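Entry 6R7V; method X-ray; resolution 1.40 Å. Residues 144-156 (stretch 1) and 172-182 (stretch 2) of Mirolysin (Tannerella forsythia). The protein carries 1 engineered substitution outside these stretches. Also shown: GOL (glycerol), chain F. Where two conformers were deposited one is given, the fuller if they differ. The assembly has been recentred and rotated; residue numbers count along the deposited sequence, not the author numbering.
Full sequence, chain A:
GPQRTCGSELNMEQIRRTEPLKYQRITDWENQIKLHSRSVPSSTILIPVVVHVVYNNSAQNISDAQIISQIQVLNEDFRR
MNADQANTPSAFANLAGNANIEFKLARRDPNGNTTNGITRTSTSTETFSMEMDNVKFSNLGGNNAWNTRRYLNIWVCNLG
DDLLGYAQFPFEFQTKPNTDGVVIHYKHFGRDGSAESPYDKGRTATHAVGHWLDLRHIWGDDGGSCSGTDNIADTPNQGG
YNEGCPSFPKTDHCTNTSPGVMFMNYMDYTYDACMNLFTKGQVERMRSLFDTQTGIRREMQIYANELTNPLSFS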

ATOM      1  N   ASN A 144       5.356 -19.021   0.583  1.00 18.19           N
ATOM      2  CA  ASN A 144       3.901 -18.978   0.768  1.00 17.23           C
ATOM      3  C   ASN A 144       3.478 -17.952   1.810  1.00 19.22           C
ATOM      4  O   ASN A 144       4.160 -17.755   2.820  1.00 20.28           O
ATOM      5  N   ALA A 145       2.329 -17.324   1.581  1.00 16.55           N
ATOM      6  CA  ALA A 145       1.782 -16.391   2.541  1.00 16.20           C
ATOM      7  C   ALA A 145       1.388 -17.089   3.835  1.00 18.18           C
ATOM      8  O   ALA A 145       1.056 -18.284   3.843  1.00 19.00           O
ATOM      9  N   TRP A 146       1.421 -16.327   4.926  1.00 17.07           N
ATOM     10  CA  TRP A 146       0.854 -16.702   6.200  1.00 17.14           C
ATOM     11  C   TRP A 146      -0.596 -16.288   6.168  1.00 18.09           C
ATOM     12  O   TRP A 146      -0.884 -15.152   5.745  1.00 17.73           O
ATOM     13  N   ASN A 147      -1.487 -17.166   6.658  1.00 17.06           N
ATOM     14  CA  ASN A 147      -2.938 -16.936   6.727  1.00 16.29           C
ATOM     15  C   ASN A 147      -3.309 -15.429   6.454  1.00 17.75           C
ATOM     16  O   ASN A 147      -3.251 -14.592   7.364  1.00 16.87           O
ATOM     17  N   THR A 148      -3.758 -15.111   5.214  1.00 17.70           N
ATOM     18  CA  THR A 148      -4.008 -13.720   4.821  1.00 15.82           C
ATOM     19  C   THR A 148      -5.235 -13.099   5.499  1.00 18.80           C
ATOM     20  O   THR A 148      -5.438 -11.883   5.375  1.00 17.73           O
ATOM     21  N   ARG A 149      -6.017 -13.915   6.237  1.00 17.15           N
ATOM     22  CA  ARG A 149      -7.154 -13.371   6.993  0.55 17.24           C
ATOM     23  C   ARG A 149      -6.645 -12.724   8.267  1.00 18.69           C
ATOM     24  O   ARG A 149      -7.343 -11.921   8.871  1.00 18.37           O
ATOM     25  N   ARG A 150      -5.438 -13.113   8.717  1.00 17.27           N
ATOM     26  CA  ARG A 150      -4.902 -12.665   9.990  1.00 17.02           C
ATOM     27  C   ARG A 150      -3.647 -11.818   9.898  1.00 18.36           C
ATOM     28  O   ARG A 150      -3.378 -11.077  10.845  1.00 18.72           O
ATOM     29  N   TYR A 151      -2.865 -11.960   8.840  1.00 15.06           N
ATOM     30  CA  TYR A 151      -1.615 -11.215   8.707  1.00 14.39           C
ATOM     31  C   TYR A 151      -1.576 -10.454   7.425  1.00 15.95           C
ATOM     32  O   TYR A 151      -2.032 -10.936   6.383  1.00 15.94           O
ATOM     33  N   LEU A 152      -0.960  -9.269   7.481  1.00 13.65           N
ATOM     34  CA  LEU A 152      -0.539  -8.576   6.264  1.00 13.45           C
ATOM     35  C   LEU A 152       0.819  -9.140   5.909  1.00 15.26           C
ATOM     36  O   LEU A 152       1.776  -9.026   6.679  1.00 14.86           O
ATOM     37  N   ASN A 153       0.898  -9.742   4.718  1.00 13.83           N
ATOM     38  CA  ASN A 153       2.130 -10.303   4.177  1.00 13.80           C
ATOM     39  C   ASN A 153       2.820  -9.290   3.278  1.00 13.34           C
ATOM     40  O   ASN A 153       2.203  -8.803   2.316  1.00 13.97           O
ATOM     41  N   ILE A 154       4.073  -8.954   3.611  1.00 13.51           N
ATOM     42  CA  ILE A 154       4.880  -8.047   2.823  1.00 13.55           C
ATOM     43  C   ILE A 154       6.079  -8.809   2.317  1.00 14.19           C
ATOM     44  O   ILE A 154       6.922  -9.215   3.143  1.00 15.70           O
ATOM     45  N   TRP A 155       6.152  -9.063   1.000  1.00 13.30           N
ATOM     46  CA  TRP A 155       7.296  -9.774   0.434  1.00 14.10           C
ATOM     47  C   TRP A 155       8.307  -8.753  -0.015  1.00 15.72           C
ATOM     48  O   TRP A 155       7.910  -7.717  -0.580  1.00 15.43           O
ATOM     49  N   VAL A 156       9.600  -8.998   0.264  1.00 14.69           N
ATOM     50  CA  VAL A 156      10.687  -8.116  -0.148  1.00 14.58           C
ATOM     51  C   VAL A 156      11.609  -8.907  -1.042  1.00 15.90           C
ATOM     52  O   VAL A 156      12.034 -10.000  -0.642  1.00 16.10           O
ATOM     53  N   GLU A 172     -10.094  -8.330  -4.909  1.00 17.51           N
ATOM     54  CA  GLU A 172      -9.507  -9.592  -5.363  1.00 18.46           C
ATOM     55  C   GLU A 172      -9.376 -10.601  -4.213  1.00 20.12           C
ATOM     56  O   GLU A 172      -8.973 -11.741  -4.479  1.00 20.06           O
ATOM     57  N   PHE A 173      -9.664 -10.198  -2.945  1.00 17.72           N
ATOM     58  CA  PHE A 173      -9.424 -11.092  -1.808  1.00 18.64           C
ATOM     59  C   PHE A 173     -10.213 -12.394  -1.898  1.00 23.96           C
ATOM     60  O   PHE A 173      -9.625 -13.468  -1.704  1.00 25.21           O
ATOM     61  N   GLN A 174     -11.515 -12.313  -2.171  1.00 22.57           N
ATOM     62  CA  GLN A 174     -12.352 -13.509  -2.203  1.00 23.08           C
ATOM     63  C   GLN A 174     -11.812 -14.528  -3.199  1.00 25.74           C
ATOM     64  O   GLN A 174     -11.680 -15.699  -2.825  1.00 25.17           O
ATOM     65  N   THR A 175     -11.465 -14.106  -4.438  1.00 20.83           N
ATOM     66  CA  THR A 175     -11.001 -15.056  -5.461  1.00 20.40           C
ATOM     67  C   THR A 175      -9.506 -15.399  -5.408  1.00 21.97           C
ATOM     68  O   THR A 175      -9.093 -16.443  -5.942  1.00 22.70           O
ATOM     69  N   LYS A 176      -8.684 -14.514  -4.819  1.00 18.41           N
ATOM     70  CA  LYS A 176      -7.224 -14.739  -4.777  1.00 18.46           C
ATOM     71  C   LYS A 176      -6.713 -14.581  -3.340  1.00 19.27           C
ATOM     72  O   LYS A 176      -5.822 -13.771  -3.093  1.00 18.21           O
ATOM     73  N   PRO A 177      -7.241 -15.353  -2.360  1.00 16.78           N
ATOM     74  CA  PRO A 177      -6.847 -15.111  -0.969  1.00 16.95           C
ATOM     75  C   PRO A 177      -5.383 -15.360  -0.657  1.00 20.22           C
ATOM     76  O   PRO A 177      -4.807 -14.638   0.143  1.00 19.61           O
ATOM     77  N   ASN A 178      -4.789 -16.342  -1.306  1.00 18.22           N
ATOM     78  CA  ASN A 178      -3.407 -16.713  -0.990  0.55 18.18           C
ATOM     79  C   ASN A 178      -2.354 -15.770  -1.593  1.00 21.74           C
ATOM     80  O   ASN A 178      -1.164 -15.892  -1.229  1.00 20.95           O
ATOM     81  N   THR A 179      -2.748 -14.797  -2.430  1.00 18.38           N
ATOM     82  CA  THR A 179      -1.775 -13.826  -2.975  1.00 17.53           C
ATOM     83  C   THR A 179      -2.070 -12.407  -2.464  1.00 18.50           C
ATOM     84  O   THR A 179      -1.405 -11.448  -2.885  1.00 19.54           O
ATOM     85  N   ASP A 180      -2.967 -12.286  -1.467  1.00 16.82           N
ATOM     86  CA  ASP A 180      -3.259 -10.995  -0.883  1.00 15.75           C
ATOM     87  C   ASP A 180      -2.048 -10.475  -0.097  1.00 17.03           C
ATOM     88  O   ASP A 180      -1.353 -11.246   0.581  1.00 17.21           O
ATOM     89  N   GLY A 181      -1.741  -9.189  -0.261  1.00 14.62           N
ATOM     90  CA  GLY A 181      -0.598  -8.585   0.395  1.00 15.06           C
ATOM     91  C   GLY A 181       0.122  -7.648  -0.527  1.00 14.84           C
ATOM     92  O   GLY A 181      -0.454  -7.184  -1.543  1.00 14.26           O
ATOM     93  N   VAL A 182       1.387  -7.329  -0.154  1.00 13.40           N
ATOM     94  CA  VAL A 182       2.160  -6.357  -0.930  0.56 13.22           C
ATOM     95  C   VAL A 182       3.575  -6.844  -1.130  1.00 14.42           C
ATOM     96  O   VAL A 182       4.110  -7.635  -0.329  1.00 14.25           O
TER

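The two stretches meet through a short parallel pairing at one end and a polar, solvent-bridged seam at the other. In the pairing, Val 182 N donates to Asn 153 O (3.0 Å) and Trp 155 N donates to Val 182 O (2.8 Å), so Ile 154 lies beside Val 182 with both side chains on the same face of the sheet. Both are β-branched, as suits a strand, and both take chi1 m; Ile 154 CG1 touches Val 182 CG2 at 3.7 Å.

Next to this pair the chain needs glycine. A CB on Gly 181 would point toward stretch 1, 2.5 Å from Asn 153 O and 2.9 Å from Trp 155 CZ3, and its backbone angles also call for glycine. The space is closed by Asn 153 O and by the ring of Trp 155 (m, chi2 -98°), which sets its edge against this backbone, CZ3 lying 3.7 Å from Asp 180 O; nearby, Leu 152 (t, p) brings CD1 within 4.2 Å of Gly 181 CA.

Thr 148 points toward stretch 2 and is held by its hydroxyl: in rotamer p, OG1 donates to Pro 177 O (2.7 Å), while CG2 lies 3.7 Å from Asp 180 O. Phe 173 (t) also points inward, its CE1 3.4 Å from Thr 148 OG1; the edge of its ring faces Arg 149 NH1, 4.2 Å from CE2. Ala 145 points toward stretch 2 and places its CB 3.6 Å from Asn 178 O.

Water and glycerol complete the seam. Water 1 links Ala 145 N (2.9 Å) to Asn 178 O (2.8 Å), and water 3 accepts from Asn 153 N (2.8 Å) beside Asp 180 O. The glycerol, probably from the crystallisation liquor, accepts from Thr 148 N at O3 (3.0 Å) and donates from O1 to Thr 148 OG1 and from O2 to Asn 178 OD1 (2.8 Å each).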

ATOM      1  CB  ASN A 144       3.366 -20.331   1.227  1.00 17.74           C
ATOM      2  CG  ASN A 144       3.410 -21.434   0.205  1.00 26.03           C
ATOM      3  OD1 ASN A 144       3.744 -21.246  -0.968  1.00 22.08           O
ATOM      4  ND2 ASN A 144       3.042 -22.642   0.633  1.00 24.98           N
ATOM      5  CB  ALA A 145       0.544 -15.740   1.932  1.00 16.89           C
ATOM      6  CB  TRP A 146       1.549 -15.963   7.338  1.00 15.82           C
ATOM      7  CG  TRP A 146       2.941 -16.425   7.657  1.00 15.41           C
ATOM      8  CD1 TRP A 146       3.743 -17.281   6.940  1.00 17.73           C
ATOM      9  CD2 TRP A 146       3.690 -16.047   8.810  1.00 15.01           C
ATOM     10  NE1 TRP A 146       4.913 -17.525   7.643  1.00 16.91           N
ATOM     11  CE2 TRP A 146       4.932 -16.722   8.754  1.00 18.18           C
ATOM     12  CE3 TRP A 146       3.389 -15.289   9.954  1.00 15.96           C
ATOM     13  CZ2 TRP A 146       5.881 -16.611   9.771  1.00 17.46           C
ATOM     14  CZ3 TRP A 146       4.368 -15.101  10.902  1.00 17.52           C
ATOM     15  CH2 TRP A 146       5.583 -15.787  10.827  1.00 18.13           C
ATOM     16  CB  ASN A 147      -3.460 -17.363   8.088  1.00 16.40           C
ATOM     17  CG  ASN A 147      -4.971 -17.290   8.180  1.00 19.39           C
ATOM     18  OD1 ASN A 147      -5.665 -16.730   7.309  1.00 20.03           O
ATOM     19  ND2 ASN A 147      -5.498 -17.786   9.288  1.00 22.03           N
ATOM     20  CB  THR A 148      -4.092 -13.581   3.303  1.00 17.60           C
ATOM     21  OG1 THR A 148      -5.149 -14.413   2.830  1.00 17.85           O
ATOM     22  CG2 THR A 148      -2.794 -13.960   2.629  1.00 17.28           C
ATOM     23  CB  ARG A 149      -8.133 -14.488   7.376  0.55 18.32           C
ATOM     24  CG  ARG A 149      -8.631 -15.313   6.203  0.55 24.43           C
ATOM     25  CD  ARG A 149      -9.574 -16.432   6.638  0.55 25.71           C
ATOM     26  NE  ARG A 149     -10.808 -15.955   7.277  0.55 26.49           N
ATOM     27  CZ  ARG A 149     -11.795 -15.341   6.634  0.55 40.01           C
ATOM     28  NH1 ARG A 149     -11.681 -15.060   5.340  0.55 27.27           N
ATOM     29  NH2 ARG A 149     -12.896 -14.980   7.284  0.55 35.74           N
ATOM     30  CB  ARG A 150      -4.604 -13.879  10.862  1.00 19.36           C
ATOM     31  CG  ARG A 150      -5.911 -14.583  11.253  1.00 25.19           C
ATOM     32  CD  ARG A 150      -5.702 -15.794  12.108  1.00 38.21           C
ATOM     33  NE  ARG A 150      -6.786 -16.738  11.843  1.00 57.85           N
ATOM     34  CZ  ARG A 150      -6.925 -17.916  12.435  1.00 75.35           C
ATOM     35  NH1 ARG A 150      -6.061 -18.306  13.364  1.00 64.12           N
ATOM     36  NH2 ARG A 150      -7.931 -18.714  12.106  1.00 64.70           N
ATOM     37  CB  TYR A 151      -0.398 -12.192   8.653  1.00 14.48           C
ATOM     38  CG  TYR A 151      -0.297 -13.157   9.815  1.00 14.13           C
ATOM     39  CD1 TYR A 151       0.508 -12.871  10.920  1.00 14.64           C
ATOM     40  CD2 TYR A 151      -0.908 -14.413   9.763  1.00 14.29           C
ATOM     41  CE1 TYR A 151       0.660 -13.789  11.958  1.00 15.43           C
ATOM     42  CE2 TYR A 151      -0.719 -15.355  10.771  1.00 15.10           C
ATOM     43  CZ  TYR A 151       0.057 -15.034  11.873  1.00 16.05           C
ATOM     44  OH  TYR A 151       0.192 -15.948  12.882  1.00 17.32           O
ATOM     45  CB  LEU A 152      -0.466  -7.051   6.425  1.00 14.11           C
ATOM     46  CG  LEU A 152       0.402  -6.266   5.395  1.00 16.56           C
ATOM     47  CD1 LEU A 152      -0.152  -6.375   3.954  1.00 16.47           C
ATOM     48  CD2 LEU A 152       0.493  -4.788   5.742  1.00 16.96           C
ATOM     49  CB  ASN A 153       1.831 -11.548   3.355  1.00 14.58           C
ATOM     50  CG  ASN A 153       1.381 -12.720   4.161  1.00 15.94           C
ATOM     51  OD1 ASN A 153       2.153 -13.644   4.458  1.00 16.39           O
ATOM     52  ND2 ASN A 153       0.125 -12.721   4.548  1.00 16.17           N
ATOM     53  CB  ILE A 154       5.346  -6.815   3.613  1.00 14.96           C
ATOM     54  CG1 ILE A 154       4.167  -6.033   4.242  1.00 14.18           C
ATOM     55  CG2 ILE A 154       6.186  -5.934   2.679  1.00 18.01           C
ATOM     56  CD1 ILE A 154       4.639  -4.778   5.089  1.00 16.63           C
ATOM     57  CB  TRP A 155       6.853 -10.641  -0.751  1.00 14.13           C
ATOM     58  CG  TRP A 155       6.081 -11.854  -0.379  1.00 14.15           C
ATOM     59  CD1 TRP A 155       6.576 -13.121  -0.249  1.00 16.09           C
ATOM     60  CD2 TRP A 155       4.650 -11.967  -0.277  1.00 14.00           C
ATOM     61  NE1 TRP A 155       5.550 -14.008   0.012  1.00 14.39           N
ATOM     62  CE2 TRP A 155       4.357 -13.315   0.034  1.00 16.47           C
ATOM     63  CE3 TRP A 155       3.583 -11.044  -0.354  1.00 15.02           C
ATOM     64  CZ2 TRP A 155       3.043 -13.778   0.180  1.00 15.47           C
ATOM     65  CZ3 TRP A 155       2.286 -11.498  -0.166  1.00 15.65           C
ATOM     66  CH2 TRP A 155       2.019 -12.857   0.055  1.00 15.86           C
ATOM     67  CB  VAL A 156      11.426  -7.570   1.084  1.00 16.01           C
ATOM     68  CG1 VAL A 156      12.578  -6.654   0.669  1.00 16.91           C
ATOM     69  CG2 VAL A 156      10.453  -6.841   2.023  1.00 15.68           C
ATOM     70  CB  GLU A 172      -8.087  -9.362  -5.963  1.00 20.06           C
ATOM     71  CG  GLU A 172      -7.903  -8.085  -6.798  1.00 30.86           C
ATOM     72  CD  GLU A 172      -6.570  -7.905  -7.513  1.00 43.97           C
ATOM     73  OE1 GLU A 172      -5.794  -6.966  -7.192  1.00 26.86           O
ATOM     74  OE2 GLU A 172      -6.317  -8.713  -8.433  1.00 33.51           O
ATOM     75  CB  PHE A 173      -9.704 -10.398  -0.472  1.00 20.87           C
ATOM     76  CG  PHE A 173      -9.258 -11.247   0.693  1.00 23.93           C
ATOM     77  CD1 PHE A 173      -7.945 -11.208   1.134  1.00 24.54           C
ATOM     78  CD2 PHE A 173     -10.123 -12.178   1.271  1.00 28.88           C
ATOM     79  CE1 PHE A 173      -7.525 -11.999   2.201  1.00 26.12           C
ATOM     80  CE2 PHE A 173      -9.699 -12.974   2.343  1.00 32.37           C
ATOM     81  CZ  PHE A 173      -8.395 -12.892   2.786  1.00 29.98           C
ATOM     82  CB  GLN A 174     -13.801 -13.120  -2.518  1.00 24.51           C
ATOM     83  CG  GLN A 174     -14.760 -14.313  -2.722  1.00 31.40           C
ATOM     84  CD  GLN A 174     -16.180 -13.869  -2.972  1.00 56.30           C
ATOM     85  OE1 GLN A 174     -16.470 -13.064  -3.870  1.00 55.20           O
ATOM     86  NE2 GLN A 174     -17.105 -14.403  -2.192  1.00 53.50           N
ATOM     87  CB  THR A 175     -11.353 -14.573  -6.874  1.00 28.44           C
ATOM     88  OG1 THR A 175     -10.798 -13.276  -7.061  1.00 29.36           O
ATOM     89  CG2 THR A 175     -12.872 -14.550  -7.132  1.00 27.60           C
ATOM     90  CB  LYS A 176      -6.508 -13.768  -5.738  1.00 20.04           C
ATOM     91  CG  LYS A 176      -6.909 -14.009  -7.208  1.00 25.64           C
ATOM     92  CD  LYS A 176      -6.144 -13.114  -8.182  1.00 38.20           C
ATOM     93  CE  LYS A 176      -4.789 -13.684  -8.545  1.00 53.37           C
ATOM     94  NZ  LYS A 176      -4.133 -12.930  -9.648  1.00 61.11           N
ATOM     95  CB  PRO A 177      -7.740 -16.076  -0.175  1.00 19.13           C
ATOM     96  CG  PRO A 177      -8.154 -17.136  -1.157  1.00 22.51           C
ATOM     97  CD  PRO A 177      -8.301 -16.387  -2.448  1.00 19.05           C
ATOM     98  CB  ASN A 178      -3.104 -18.159  -1.418  0.55 19.52           C
ATOM     99  CG  ASN A 178      -4.194 -19.170  -1.175  0.55 46.30           C
ATOM    100  OD1 ASN A 178      -4.587 -19.436  -0.042  0.55 42.19           O
ATOM    101  ND2 ASN A 178      -4.686 -19.780  -2.245  0.55 42.74           N
ATOM    102  CB  THR A 179      -1.772 -13.885  -4.502  1.00 19.27           C
ATOM    103  OG1 THR A 179      -3.107 -13.778  -5.006  1.00 19.69           O
ATOM    104  CG2 THR A 179      -1.109 -15.128  -5.019  1.00 20.96           C
ATOM    105  CB  ASP A 180      -4.504 -11.052   0.017  1.00 16.38           C
ATOM    106  CG  ASP A 180      -4.867  -9.689   0.583  1.00 17.37           C
ATOM    107  OD1 ASP A 180      -5.024  -8.737  -0.215  1.00 19.00           O
ATOM    108  OD2 ASP A 180      -4.919  -9.566   1.804  1.00 19.84           O
ATOM    109  CB  VAL A 182       2.143  -4.909  -0.356  0.56 17.05           C
ATOM    110  CG1 VAL A 182       0.712  -4.397  -0.139  0.56 16.59           C
ATOM    111  CG2 VAL A 182       2.955  -4.792   0.927  0.56 16.63           C
TER
HETATM  112  C1  GOL F 405      -6.479 -17.505   4.014  0.63 29.62           C
HETATM  113  O1  GOL F 405      -7.050 -16.333   3.433  0.63 25.64           O
HETATM  114  C2  GOL F 405      -5.649 -18.258   3.001  0.63 32.37           C
HETATM  115  O2  GOL F 405      -6.453 -18.534   1.860  0.63 35.09           O
HETATM  116  C3  GOL F 405      -4.423 -17.491   2.564  0.63 31.21           C
HETATM  117  O3  GOL F 405      -3.411 -17.541   3.548  0.63 25.06           O
HETATM  118  O   HOH W   1       0.905 -17.700  -0.931  1.00 20.24           O
HETATM  119  O   HOH W   2      -3.861  -9.956   4.290  1.00 21.35           O
HETATM  120  O   HOH W   3      -1.418 -10.558   3.322  1.00 17.58           O